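Local coordinates for protein mevalonate 3-kinase (Thermoplasma acidophilum, PDB 4RKS) that phosphorylates (R)-mevalonate with ATP to give (R)-3-phosphomevalonate, a step of the alternative mevalonate pathway of Thermoplasmatales, at residues E105-T110 and L139-D144; E182-P187 and E236-N241; H211-R216 and V264-I269. One frame throughout, in Å; residues are numbered along the deposited sequence.

Interaction 1: residues E105-T110 and L139-D144; sequences EEAFGT and LGLKPD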
ATOM      1  N   GLU A 105     -12.289 -25.335  -6.326  1.00 31.52           N
ATOM      2  CA  GLU A 105     -12.834 -26.636  -6.719  1.00 31.61           C
ATOM      3  C   GLU A 105     -14.096 -26.451  -7.561  1.00 30.52           C
ATOM      4  O   GLU A 105     -14.302 -27.128  -8.577  1.00 31.99           O
ATOM      5  CB  GLU A 105     -13.137 -27.490  -5.482  1.00 36.87           C
ATOM      6  CG  GLU A 105     -14.095 -28.647  -5.751  1.00 51.12           C
ATOM      7  CD  GLU A 105     -13.381 -29.932  -6.133  1.00 66.24           C
ATOM      8  OE1 GLU A 105     -12.350 -30.253  -5.500  1.00 68.05           O
ATOM      9  OE2 GLU A 105     -13.857 -30.625  -7.059  1.00 73.71           O
ATOM     10  N   GLU A 106     -14.941 -25.527  -7.127  1.00 31.42           N
ATOM     11  CA  GLU A 106     -16.161 -25.202  -7.859  1.00 34.92           C
ATOM     12  C   GLU A 106     -15.851 -24.585  -9.217  1.00 33.93           C
ATOM     13  O   GLU A 106     -16.460 -24.933 -10.227  1.00 35.86           O
ATOM     14  CB  GLU A 106     -17.033 -24.247  -7.041  1.00 40.37           C
ATOM     15  CG  GLU A 106     -18.162 -23.598  -7.828  1.00 56.19           C
ATOM     16  CD  GLU A 106     -19.367 -24.508  -8.003  1.00 75.47           C
ATOM     17  OE1 GLU A 106     -19.345 -25.646  -7.481  1.00 81.65           O
ATOM     18  OE2 GLU A 106     -20.341 -24.080  -8.662  1.00 81.30           O
ATOM     19  N   ALA A 107     -14.893 -23.669  -9.238  1.00 27.41           N
ATOM     20  CA  ALA A 107     -14.592 -22.922 -10.443  1.00 24.39           C
ATOM     21  C   ALA A 107     -13.730 -23.709 -11.430  1.00 25.35           C
ATOM     22  O   ALA A 107     -13.931 -23.625 -12.639  1.00 30.51           O
ATOM     23  CB  ALA A 107     -13.907 -21.612 -10.073  1.00 23.36           C
ATOM     24  N   PHE A 108     -12.767 -24.472 -10.919  1.00 30.65           N
ATOM     25  CA  PHE A 108     -11.778 -25.117 -11.785  1.00 24.63           C
ATOM     26  C   PHE A 108     -11.869 -26.642 -11.804  1.00 28.91           C
ATOM     27  O   PHE A 108     -11.290 -27.285 -12.676  1.00 31.54           O
ATOM     28  CB  PHE A 108     -10.362 -24.723 -11.358  1.00 29.64           C
ATOM     29  CG  PHE A 108     -10.053 -23.260 -11.507  1.00 27.27           C
ATOM     30  CD1 PHE A 108     -10.727 -22.476 -12.424  1.00 31.59           C
ATOM     31  CD2 PHE A 108      -9.065 -22.668 -10.726  1.00 22.06           C
ATOM     32  CE1 PHE A 108     -10.424 -21.123 -12.555  1.00 30.32           C
ATOM     33  CE2 PHE A 108      -8.756 -21.334 -10.857  1.00 26.63           C
ATOM     34  CZ  PHE A 108      -9.440 -20.554 -11.771  1.00 27.07           C
ATOM     35  N   GLY A 109     -12.566 -27.231 -10.838  1.00 25.34           N
ATOM     36  CA  GLY A 109     -12.668 -28.685 -10.807  1.00 27.57           C
ATOM     37  C   GLY A 109     -11.569 -29.319  -9.982  1.00 30.24           C
ATOM     38  O   GLY A 109     -11.467 -30.548  -9.892  1.00 27.67           O
ATOM     39  N   THR A 110     -10.752 -28.475  -9.357  1.00 28.97           N
ATOM     40  CA  THR A 110      -9.669 -28.947  -8.494  1.00 26.07           C
ATOM     41  C   THR A 110      -9.333 -27.920  -7.412  1.00 26.52           C
ATOM     42  O   THR A 110      -9.496 -26.716  -7.611  1.00 28.12           O
ATOM     43  CB  THR A 110      -8.402 -29.276  -9.318  1.00 29.81           C
ATOM     44  OG1 THR A 110      -7.331 -29.620  -8.439  1.00 23.99           O
ATOM     45  CG2 THR A 110      -7.979 -28.094 -10.166  1.00 23.11           C
ATOM     46  N   LEU A 139     -12.591 -13.203  -5.339  1.00 22.62           N
ATOM     47  CA  LEU A 139     -13.888 -12.546  -5.449  1.00 19.37           C
ATOM     48  C   LEU A 139     -14.436 -12.645  -6.857  1.00 22.18           C
ATOM     49  O   LEU A 139     -15.636 -12.699  -7.044  1.00 22.61           O
ATOM     50  CB  LEU A 139     -13.775 -11.072  -5.028  1.00 22.43           C
ATOM     51  CG  LEU A 139     -13.577 -10.904  -3.519  1.00 24.48           C
ATOM     52  CD1 LEU A 139     -12.936  -9.565  -3.186  1.00 27.74           C
ATOM     53  CD2 LEU A 139     -14.903 -11.063  -2.788  1.00 24.15           C
ATOM     54  N   GLY A 140     -13.548 -12.645  -7.846  1.00 26.70           N
ATOM     55  CA  GLY A 140     -13.949 -12.787  -9.234  1.00 22.56           C
ATOM     56  C   GLY A 140     -14.630 -14.124  -9.470  1.00 24.44           C
ATOM     57  O   GLY A 140     -15.589 -14.229 -10.235  1.00 26.18           O
ATOM     58  N   LEU A 141     -14.145 -15.152  -8.785  1.00 25.19           N
ATOM     59  CA  LEU A 141     -14.713 -16.491  -8.909  1.00 25.22           C
ATOM     60  C   LEU A 141     -15.977 -16.663  -8.060  1.00 27.83           C
ATOM     61  O   LEU A 141     -16.898 -17.360  -8.464  1.00 25.49           O
ATOM     62  CB  LEU A 141     -13.666 -17.540  -8.515  1.00 22.50           C
ATOM     63  CG  LEU A 141     -12.458 -17.641  -9.441  1.00 25.52           C
ATOM     64  CD1 LEU A 141     -11.363 -18.549  -8.869  1.00 30.14           C
ATOM     65  CD2 LEU A 141     -12.906 -18.128 -10.814  1.00 24.04           C
ATOM     66  N   LYS A 142     -16.028 -16.013  -6.895  1.00 21.81           N
ATOM     67  CA  LYS A 142     -17.182 -16.133  -6.012  1.00 23.99           C
ATOM     68  C   LYS A 142     -17.593 -14.751  -5.505  1.00 21.00           C
ATOM     69  O   LYS A 142     -17.197 -14.328  -4.418  1.00 21.72           O
ATOM     70  CB  LYS A 142     -16.886 -17.069  -4.846  1.00 21.54           C
ATOM     71  CG  LYS A 142     -18.141 -17.450  -4.070  1.00 22.54           C
ATOM     72  CD  LYS A 142     -17.790 -18.282  -2.858  1.00 30.08           C
ATOM     73  CE  LYS A 142     -18.968 -19.146  -2.437  1.00 43.77           C
ATOM     74  NZ  LYS A 142     -20.170 -18.331  -2.103  1.00 46.83           N
ATOM     75  N   PRO A 143     -18.373 -14.027  -6.320  1.00 23.06           N
ATOM     76  CA  PRO A 143     -18.584 -12.591  -6.068  1.00 23.54           C
ATOM     77  C   PRO A 143     -19.409 -12.262  -4.817  1.00 24.60           C
ATOM     78  O   PRO A 143     -19.386 -11.106  -4.391  1.00 27.49           O
ATOM     79  CB  PRO A 143     -19.296 -12.100  -7.343  1.00 18.61           C
ATOM     80  CG  PRO A 143     -19.683 -13.343  -8.114  1.00 30.33           C
ATOM     81  CD  PRO A 143     -18.732 -14.422  -7.694  1.00 23.69           C
ATOM     82  N   ASP A 144     -20.091 -13.233  -4.210  1.00 21.71           N
ATOM     83  CA  ASP A 144     -20.871 -12.894  -3.033  1.00 25.16           C
ATOM     84  C   ASP A 144     -20.066 -13.088  -1.748  1.00 25.81           C
ATOM     85  O   ASP A 144     -20.609 -12.933  -0.666  1.00 27.01           O
ATOM     86  CB  ASP A 144     -22.201 -13.681  -2.980  1.00 25.72           C
ATOM     87  CG  ASP A 144     -22.021 -15.189  -3.069  1.00 41.80           C
ATOM     88  OD1 ASP A 144     -20.899 -15.698  -2.868  1.00 43.08           O
ATOM     89  OD2 ASP A 144     -23.037 -15.877  -3.326  1.00 49.46           O
TER

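Interaction 2: residues E182-P187 and E236-N241; sequences EKILDP and EYAKTN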
ATOM      1  N   GLU A 182     -12.122   0.744   5.562  1.00 20.19           N
ATOM      2  CA  GLU A 182     -13.268   1.513   5.098  1.00 24.95           C
ATOM      3  C   GLU A 182     -12.843   2.491   3.992  1.00 23.24           C
ATOM      4  O   GLU A 182     -11.817   3.163   4.121  1.00 21.72           O
ATOM      5  CB  GLU A 182     -13.893   2.274   6.289  1.00 25.79           C
ATOM      6  CG  GLU A 182     -14.848   3.398   5.915  1.00 29.70           C
ATOM      7  CD  GLU A 182     -15.361   4.206   7.119  1.00 32.66           C
ATOM      8  OE1 GLU A 182     -14.752   4.167   8.219  1.00 27.33           O
ATOM      9  OE2 GLU A 182     -16.385   4.899   6.946  1.00 36.48           O
ATOM     10  N   LYS A 183     -13.635   2.578   2.923  1.00 25.46           N
ATOM     11  CA  LYS A 183     -13.394   3.552   1.861  1.00 27.36           C
ATOM     12  C   LYS A 183     -13.872   4.923   2.298  1.00 26.07           C
ATOM     13  O   LYS A 183     -15.030   5.080   2.672  1.00 19.86           O
ATOM     14  CB  LYS A 183     -14.110   3.144   0.576  1.00 28.90           C
ATOM     15  CG  LYS A 183     -13.532   1.911  -0.070  1.00 33.52           C
ATOM     16  CD  LYS A 183     -14.618   1.053  -0.707  1.00 41.18           C
ATOM     17  CE  LYS A 183     -15.191   1.719  -1.940  1.00 48.61           C
ATOM     18  NZ  LYS A 183     -16.086   0.794  -2.687  1.00 48.67           N
ATOM     19  N   ILE A 184     -12.988   5.914   2.219  1.00 19.54           N
ATOM     20  CA  ILE A 184     -13.270   7.245   2.754  1.00 19.77           C
ATOM     21  C   ILE A 184     -13.504   8.280   1.655  1.00 18.36           C
ATOM     22  O   ILE A 184     -14.394   9.125   1.770  1.00 22.91           O
ATOM     23  CB  ILE A 184     -12.105   7.712   3.673  1.00 24.29           C
ATOM     24  CG1 ILE A 184     -11.923   6.736   4.839  1.00 26.58           C
ATOM     25  CG2 ILE A 184     -12.361   9.076   4.205  1.00 22.38           C
ATOM     26  CD1 ILE A 184     -13.136   6.630   5.754  1.00 23.25           C
ATOM     27  N   LEU A 185     -12.705   8.204   0.589  1.00 19.54           N
ATOM     28  CA  LEU A 185     -12.885   9.032  -0.603  1.00 21.98           C
ATOM     29  C   LEU A 185     -12.529   8.230  -1.862  1.00 21.17           C
ATOM     30  O   LEU A 185     -11.610   7.391  -1.845  1.00 22.18           O
ATOM     31  CB  LEU A 185     -12.021  10.301  -0.543  1.00 22.49           C
ATOM     32  CG  LEU A 185     -12.383  11.462   0.394  1.00 21.41           C
ATOM     33  CD1 LEU A 185     -11.252  12.512   0.358  1.00 19.16           C
ATOM     34  CD2 LEU A 185     -13.731  12.093   0.005  1.00 19.24           C
ATOM     35  N   ASP A 186     -13.267   8.485  -2.937  1.00 17.83           N
ATOM     36  CA  ASP A 186     -12.998   7.896  -4.253  1.00 25.15           C
ATOM     37  C   ASP A 186     -11.747   8.529  -4.875  1.00 25.72           C
ATOM     38  O   ASP A 186     -11.390   9.657  -4.536  1.00 22.10           O
ATOM     39  CB  ASP A 186     -14.198   8.107  -5.199  1.00 20.52           C
ATOM     40  CG  ASP A 186     -15.475   7.421  -4.716  1.00 29.57           C
ATOM     41  OD1 ASP A 186     -15.386   6.373  -4.035  1.00 25.38           O
ATOM     42  OD2 ASP A 186     -16.578   7.921  -5.047  1.00 32.01           O
ATOM     43  N   PRO A 187     -11.098   7.822  -5.808  1.00 17.78           N
ATOM     44  CA  PRO A 187     -10.004   8.416  -6.591  1.00 22.02           C
ATOM     45  C   PRO A 187     -10.418   9.728  -7.277  1.00 23.51           C
ATOM     46  O   PRO A 187      -9.589  10.622  -7.417  1.00 21.42           O
ATOM     47  CB  PRO A 187      -9.666   7.326  -7.632  1.00 21.67           C
ATOM     48  CG  PRO A 187     -10.668   6.206  -7.429  1.00 20.36           C
ATOM     49  CD  PRO A 187     -11.289   6.385  -6.090  1.00 16.88           C
ATOM     50  N   GLU A 236     -13.099  13.245   8.983  1.00 31.29           N
ATOM     51  CA  GLU A 236     -13.741  14.560   9.061  1.00 26.74           C
ATOM     52  C   GLU A 236     -13.412  15.471   7.878  1.00 24.54           C
ATOM     53  O   GLU A 236     -14.298  16.116   7.307  1.00 28.71           O
ATOM     54  CB  GLU A 236     -13.333  15.260  10.354  1.00 36.93           C
ATOM     55  CG  GLU A 236     -13.798  14.550  11.621  1.00 49.46           C
ATOM     56  CD  GLU A 236     -15.311  14.557  11.775  1.00 57.11           C
ATOM     57  OE1 GLU A 236     -15.940  15.613  11.524  1.00 54.70           O
ATOM     58  OE2 GLU A 236     -15.870  13.499  12.135  1.00 60.77           O
ATOM     59  N   TYR A 237     -12.135  15.556   7.523  1.00 26.03           N
ATOM     60  CA  TYR A 237     -11.745  16.337   6.349  1.00 26.28           C
ATOM     61  C   TYR A 237     -12.492  15.861   5.102  1.00 27.69           C
ATOM     62  O   TYR A 237     -12.831  16.655   4.221  1.00 29.27           O
ATOM     63  CB  TYR A 237     -10.238  16.238   6.108  1.00 26.39           C
ATOM     64  CG  TYR A 237      -9.390  17.066   7.037  1.00 27.18           C
ATOM     65  CD1 TYR A 237      -9.721  18.384   7.328  1.00 35.99           C
ATOM     66  CD2 TYR A 237      -8.238  16.536   7.613  1.00 30.46           C
ATOM     67  CE1 TYR A 237      -8.929  19.152   8.181  1.00 34.84           C
ATOM     68  CE2 TYR A 237      -7.441  17.296   8.470  1.00 29.44           C
ATOM     69  CZ  TYR A 237      -7.792  18.602   8.746  1.00 36.69           C
ATOM     70  OH  TYR A 237      -7.006  19.357   9.593  1.00 40.30           O
ATOM     71  N   ALA A 238     -12.749  14.558   5.038  1.00 22.19           N
ATOM     72  CA  ALA A 238     -13.398  13.968   3.873  1.00 28.03           C
ATOM     73  C   ALA A 238     -14.802  14.525   3.686  1.00 20.80           C
ATOM     74  O   ALA A 238     -15.269  14.666   2.562  1.00 31.12           O
ATOM     75  CB  ALA A 238     -13.433  12.430   3.991  1.00 24.68           C
ATOM     76  N   LYS A 239     -15.464  14.860   4.786  1.00 25.39           N
ATOM     77  CA  LYS A 239     -16.811  15.442   4.725  1.00 34.63           C
ATOM     78  C   LYS A 239     -16.912  16.678   3.836  1.00 36.28           C
ATOM     79  O   LYS A 239     -17.966  16.959   3.280  1.00 37.91           O
ATOM     80  CB  LYS A 239     -17.300  15.803   6.126  1.00 30.79           C
ATOM     81  CG  LYS A 239     -17.650  14.600   6.986  1.00 29.45           C
ATOM     82  CD  LYS A 239     -18.054  15.068   8.374  1.00 37.57           C
ATOM     83  CE  LYS A 239     -18.311  13.922   9.332  1.00 39.54           C
ATOM     84  NZ  LYS A 239     -18.709  14.459  10.666  1.00 43.50           N
ATOM     85  N   THR A 240     -15.825  17.426   3.704  1.00 32.95           N
ATOM     86  CA  THR A 240     -15.839  18.606   2.840  1.00 33.44           C
ATOM     87  C   THR A 240     -14.781  18.544   1.738  1.00 31.79           C
ATOM     88  O   THR A 240     -14.398  19.575   1.181  1.00 33.61           O
ATOM     89  CB  THR A 240     -15.615  19.896   3.652  1.00 36.34           C
ATOM     90  OG1 THR A 240     -14.306  19.871   4.231  1.00 34.09           O
ATOM     91  CG2 THR A 240     -16.652  20.027   4.766  1.00 31.92           C
ATOM     92  N   ASN A 241     -14.312  17.337   1.436  1.00 29.16           N
ATOM     93  CA  ASN A 241     -13.282  17.122   0.423  1.00 31.50           C
ATOM     94  C   ASN A 241     -12.059  18.000   0.648  1.00 29.25           C
ATOM     95  O   ASN A 241     -11.502  18.545  -0.306  1.00 30.58           O
ATOM     96  CB  ASN A 241     -13.848  17.374  -0.982  1.00 40.32           C
ATOM     97  CG  ASN A 241     -14.956  16.405  -1.347  1.00 45.10           C
ATOM     98  OD1 ASN A 241     -14.797  15.196  -1.218  1.00 39.82           O
ATOM     99  ND2 ASN A 241     -16.093  16.936  -1.797  1.00 52.88           N
TER

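Interaction 3: residues H211-R216 and V264-I269; sequences HQNIVR and VGVNVI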
ATOM      1  N   HIS A 211       8.572  -2.699  11.564  1.00 27.46           N
ATOM      2  CA  HIS A 211       7.619  -3.299  12.494  1.00 27.01           C
ATOM      3  C   HIS A 211       8.290  -3.825  13.770  1.00 25.79           C
ATOM      4  O   HIS A 211       7.824  -3.575  14.884  1.00 27.30           O
ATOM      5  CB  HIS A 211       6.853  -4.435  11.798  1.00 25.07           C
ATOM      6  CG  HIS A 211       5.933  -3.964  10.717  1.00 26.74           C
ATOM      7  ND1 HIS A 211       5.174  -2.819  10.834  1.00 32.99           N
ATOM      8  CD2 HIS A 211       5.661  -4.474   9.492  1.00 32.88           C
ATOM      9  CE1 HIS A 211       4.467  -2.649   9.730  1.00 39.35           C
ATOM     10  NE2 HIS A 211       4.745  -3.639   8.900  1.00 33.67           N
ATOM     11  N   GLN A 212       9.387  -4.551  13.611  1.00 26.03           N
ATOM     12  CA  GLN A 212      10.067  -5.139  14.767  1.00 30.46           C
ATOM     13  C   GLN A 212      10.615  -4.069  15.725  1.00 28.22           C
ATOM     14  O   GLN A 212      10.505  -4.198  16.940  1.00 32.07           O
ATOM     15  CB  GLN A 212      11.198  -6.065  14.299  1.00 35.61           C
ATOM     16  CG  GLN A 212      11.886  -6.838  15.423  1.00 53.20           C
ATOM     17  CD  GLN A 212      12.923  -7.838  14.920  1.00 61.82           C
ATOM     18  OE1 GLN A 212      13.344  -7.794  13.759  1.00 67.84           O
ATOM     19  NE2 GLN A 212      13.338  -8.749  15.797  1.00 58.17           N
ATOM     20  N   ASN A 213      11.182  -2.993  15.197  1.00 32.66           N
ATOM     21  CA  ASN A 213      11.820  -2.021  16.095  1.00 34.77           C
ATOM     22  C   ASN A 213      10.892  -0.937  16.651  1.00 36.56           C
ATOM     23  O   ASN A 213      11.061  -0.512  17.792  1.00 40.46           O
ATOM     24  CB  ASN A 213      13.002  -1.366  15.394  1.00 34.75           C
ATOM     25  CG  ASN A 213      14.189  -2.290  15.296  1.00 37.15           C
ATOM     26  OD1 ASN A 213      15.137  -2.192  16.076  1.00 45.01           O
ATOM     27  ND2 ASN A 213      14.134  -3.212  14.356  1.00 41.27           N
ATOM     28  N   ILE A 214       9.905  -0.499  15.867  1.00 32.56           N
ATOM     29  CA  ILE A 214       9.061   0.607  16.305  1.00 29.97           C
ATOM     30  C   ILE A 214       8.354   0.309  17.628  1.00 32.43           C
ATOM     31  O   ILE A 214       8.160   1.203  18.447  1.00 37.55           O
ATOM     32  CB  ILE A 214       7.999   0.997  15.251  1.00 33.28           C
ATOM     33  CG1 ILE A 214       7.555   2.438  15.499  1.00 35.57           C
ATOM     34  CG2 ILE A 214       6.781   0.017  15.265  1.00 23.72           C
ATOM     35  CD1 ILE A 214       6.357   2.867  14.699  1.00 38.54           C
ATOM     36  N   VAL A 215       8.002  -0.949  17.859  1.00 25.20           N
ATOM     37  CA  VAL A 215       7.276  -1.311  19.073  1.00 30.91           C
ATOM     38  C   VAL A 215       8.195  -1.250  20.307  1.00 29.37           C
ATOM     39  O   VAL A 215       7.733  -1.273  21.448  1.00 28.32           O
ATOM     40  CB  VAL A 215       6.638  -2.722  18.935  1.00 43.87           C
ATOM     41  CG1 VAL A 215       5.683  -3.003  20.085  1.00 50.99           C
ATOM     42  CG2 VAL A 215       5.878  -2.828  17.605  1.00 35.65           C
ATOM     43  N   ARG A 216       9.497  -1.146  20.088  1.00 34.77           N
ATOM     44  CA  ARG A 216      10.409  -1.048  21.231  1.00 37.98           C
ATOM     45  C   ARG A 216      10.411   0.345  21.877  1.00 45.69           C
ATOM     46  O   ARG A 216      10.851   0.506  23.024  1.00 47.38           O
ATOM     47  CB  ARG A 216      11.825  -1.433  20.805  1.00 36.04           C
ATOM     48  CG  ARG A 216      11.966  -2.906  20.476  1.00 36.77           C
ATOM     49  CD  ARG A 216      13.276  -3.207  19.787  1.00 36.67           C
ATOM     50  NE  ARG A 216      13.386  -4.634  19.522  1.00 35.54           N
ATOM     51  CZ  ARG A 216      14.293  -5.177  18.725  1.00 43.38           C
ATOM     52  NH1 ARG A 216      15.175  -4.410  18.102  1.00 46.13           N
ATOM     53  NH2 ARG A 216      14.313  -6.488  18.553  1.00 46.45           N
ATOM     54  N   VAL A 264      14.763   4.567  17.610  1.00 36.54           N
ATOM     55  CA  VAL A 264      14.996   3.128  17.758  1.00 42.89           C
ATOM     56  C   VAL A 264      16.018   2.652  16.704  1.00 40.73           C
ATOM     57  O   VAL A 264      16.174   1.459  16.442  1.00 45.69           O
ATOM     58  CB  VAL A 264      13.671   2.331  17.663  1.00 47.65           C
ATOM     59  CG1 VAL A 264      13.866   0.900  18.110  1.00 59.61           C
ATOM     60  CG2 VAL A 264      12.635   2.952  18.562  1.00 44.76           C
ATOM     61  N   GLY A 265      16.723   3.606  16.104  1.00 36.28           N
ATOM     62  CA  GLY A 265      17.837   3.299  15.225  1.00 35.22           C
ATOM     63  C   GLY A 265      17.456   2.929  13.809  1.00 44.23           C
ATOM     64  O   GLY A 265      18.230   2.289  13.102  1.00 46.19           O
ATOM     65  N   VAL A 266      16.259   3.333  13.392  1.00 46.69           N
ATOM     66  CA  VAL A 266      15.817   3.137  12.014  1.00 41.05           C
ATOM     67  C   VAL A 266      15.713   4.482  11.289  1.00 39.77           C
ATOM     68  O   VAL A 266      14.775   5.245  11.523  1.00 37.92           O
ATOM     69  CB  VAL A 266      14.458   2.411  11.965  1.00 37.02           C
ATOM     70  CG1 VAL A 266      13.980   2.254  10.525  1.00 35.45           C
ATOM     71  CG2 VAL A 266      14.568   1.062  12.648  1.00 32.23           C
ATOM     72  N   ASN A 267      16.677   4.776  10.419  1.00 38.28           N
ATOM     73  CA  ASN A 267      16.726   6.081   9.766  1.00 35.76           C
ATOM     74  C   ASN A 267      16.375   6.011   8.293  1.00 39.70           C
ATOM     75  O   ASN A 267      17.232   5.726   7.450  1.00 43.61           O
ATOM     76  CB  ASN A 267      18.110   6.716   9.922  1.00 38.79           C
ATOM     77  CG  ASN A 267      18.133   8.161   9.460  1.00 48.83           C
ATOM     78  OD1 ASN A 267      17.158   8.895   9.634  1.00 46.22           O
ATOM     79  ND2 ASN A 267      19.241   8.573   8.857  1.00 57.57           N
ATOM     80  N   VAL A 268      15.109   6.286   7.986  1.00 34.71           N
ATOM     81  CA  VAL A 268      14.614   6.199   6.627  1.00 32.12           C
ATOM     82  C   VAL A 268      14.941   7.456   5.816  1.00 34.52           C
ATOM     83  O   VAL A 268      15.235   7.363   4.628  1.00 27.85           O
ATOM     84  CB  VAL A 268      13.090   5.977   6.607  1.00 31.83           C
ATOM     85  CG1 VAL A 268      12.577   5.932   5.177  1.00 24.02           C
ATOM     86  CG2 VAL A 268      12.731   4.701   7.345  1.00 30.12           C
ATOM     87  N   ILE A 269      14.877   8.627   6.452  1.00 29.86           N
ATOM     88  CA  ILE A 269      15.118   9.869   5.724  1.00 33.58           C
ATOM     89  C   ILE A 269      16.609  10.191   5.753  1.00 36.10           C
ATOM     90  O   ILE A 269      17.140  10.692   6.747  1.00 31.90           O
ATOM     91  CB  ILE A 269      14.301  11.043   6.294  1.00 34.40           C
ATOM     92  CG1 ILE A 269      12.812  10.700   6.274  1.00 33.10           C
ATOM     93  CG2 ILE A 269      14.527  12.295   5.465  1.00 35.86           C
ATOM     94  CD1 ILE A 269      11.924  11.749   6.916  1.00 36.64           C
TER

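Interaction 1: residues E105-T110 and L139-D144
Ala107 and Leu141 meet where the C-terminal ends of two helices approach each other, their CA atoms 6.6 Å apart and nearer each other than any other CA pair of the two segments. Helix 101-108 stops at Phe108 and helix 128-141 stops at Leu141. Both residues of the closest pair point their CB toward the opposite segment.

Leu141 carries its half of the contact alone. Its isobutyl group reaches across and divides between two partners. CD2 of Leu141 rests on the methyl of Ala107, with CD2 to CB at 3.7 Å. CD1 of Leu141 lies by the far end of the Phe108 ring, 4.0 Å from CZ. The same CD1 is also near the Ala107 methyl, 4.2 Å from CB, which therefore sits against both branches. The Leu141 side chain and the Phe108 side chain run at about a right angle to each other. Phe108 does not aim its CB at Leu141. Its CG stands beside the backbone N and anti to the carbonyl carbon (chi1 -64°), and the long ring carries CZ over to the leucine. The ring is buried and also touches Tyr22, in a loop, and Ala73 of strand 66-73.

The contact is wholly apolar, and no hydrogen bond crosses it. Gly109 N bonds to Glu105 O at 2.9 Å, and Gly109 leaves the helix with positive phi. Beyond the other helix, Lys142 NZ and Asp144 OD1 form a salt bridge of 2.8 Å within their own segment. Leu141 also touches Val103 and Phe104, one turn back on helix 101-108. The arrangement is ordinary helix-to-helix packing in the N-terminal domain of a GHMP-family kinase, with the Phe108 ring joining the helix pair to strand 66-73.

Interaction 2: residues E182-P187 and E236-N241
A classic beta bulge at Ile184 and Leu185, facing Leu169, meets a helix end closed by a Schellman motif. Ala238 is the point of contact on the helical side. Its methyl points at the strand and touches both bulge residues. CG2 of Ile184 comes to 3.5 Å from CB of Ala238. This branch is anti to the backbone N, while CG1 stands beside it (chi1 -60°). CG of Leu185 lies 3.9 Å from the same Ala238 CB.

Leu185 also reaches the turn from Ala238 to Asn241. Its CD2 lies 3.5 Å from OD1 of Asn241, a van der Waals contact at the exposed edge. Asn241 has positive phi and is the C-prime residue of the Schellman motif. Its N bonds to Ala238 O at 3.1 Å, and Asp242 N bonds to Tyr237 O. No hydrogen bond joins the two segments here.

Glu182 adds a polar tie between strand and helix through its salt bridge with Lys235. Strand 179-185 pairs antiparallel with strand 169-174, and Leu185 touches Leu169 there. Leu185 also packs on Ile243 and Ile246, so the strand end meets both helix 220-238 and helix 243-262.

Interaction 3: residues H211-R216 and V264-I269
Val264 packs tightly against Asn213, while the Arg216 side of the contact is looser and exposed. CG1 of Val264 does most of the touching. It lies 3.2 Å from the Asn213 carbonyl O and 3.6 Å from Asn213 CB. CG1 is anti to the Val264 backbone N (chi1 -168°), which carries this methyl toward the Asn213 backbone. The carbonyl it meets also accepts Arg216 N at 2.8 Å.

Asn213 CB has a second neighbour in Val266 CG2, 4.0 Å away. Val266 is buried, and its CB points toward the helix. The Asn213 amide turns back to its own helix, where ND2 bonds to Val209 O. At the outer side, Arg216 offers only CB, 4.1 Å from Val264 CG1, and its chain then extends from CG to NE.

Gly265, with positive phi, separates the two valines and is the C-prime residue of a Schellman motif ending helix 243-262. On helix 207-214, His211 touches the bound mevalonate, and its NE2 bonds to Glu159, a substrate-binding residue. The contact thus joins a Schellman-capped helix end to a helix lining the mevalonate pocket.

Both segments of interaction 1 precede those of the others. Segment 211-216 falls between the two segments of interaction 2, and 236-241 between the two of interaction 3. Interaction 1 lies in the N-terminal domain. Its centre is about 33 Å from that of interaction 2, with nearest atoms about 11 Å apart, and about 41 Å from that of interaction 3, across the middle of the molecule. Interactions 2 and 3 have centres about 30 Å apart and do not touch. They involve the consecutive helices 220-238 and 207-214, and helix 243-262 bears on both. Only interaction 3 holds a residue of the mevalonate pocket, His211; the other two join parts of the fold outside it.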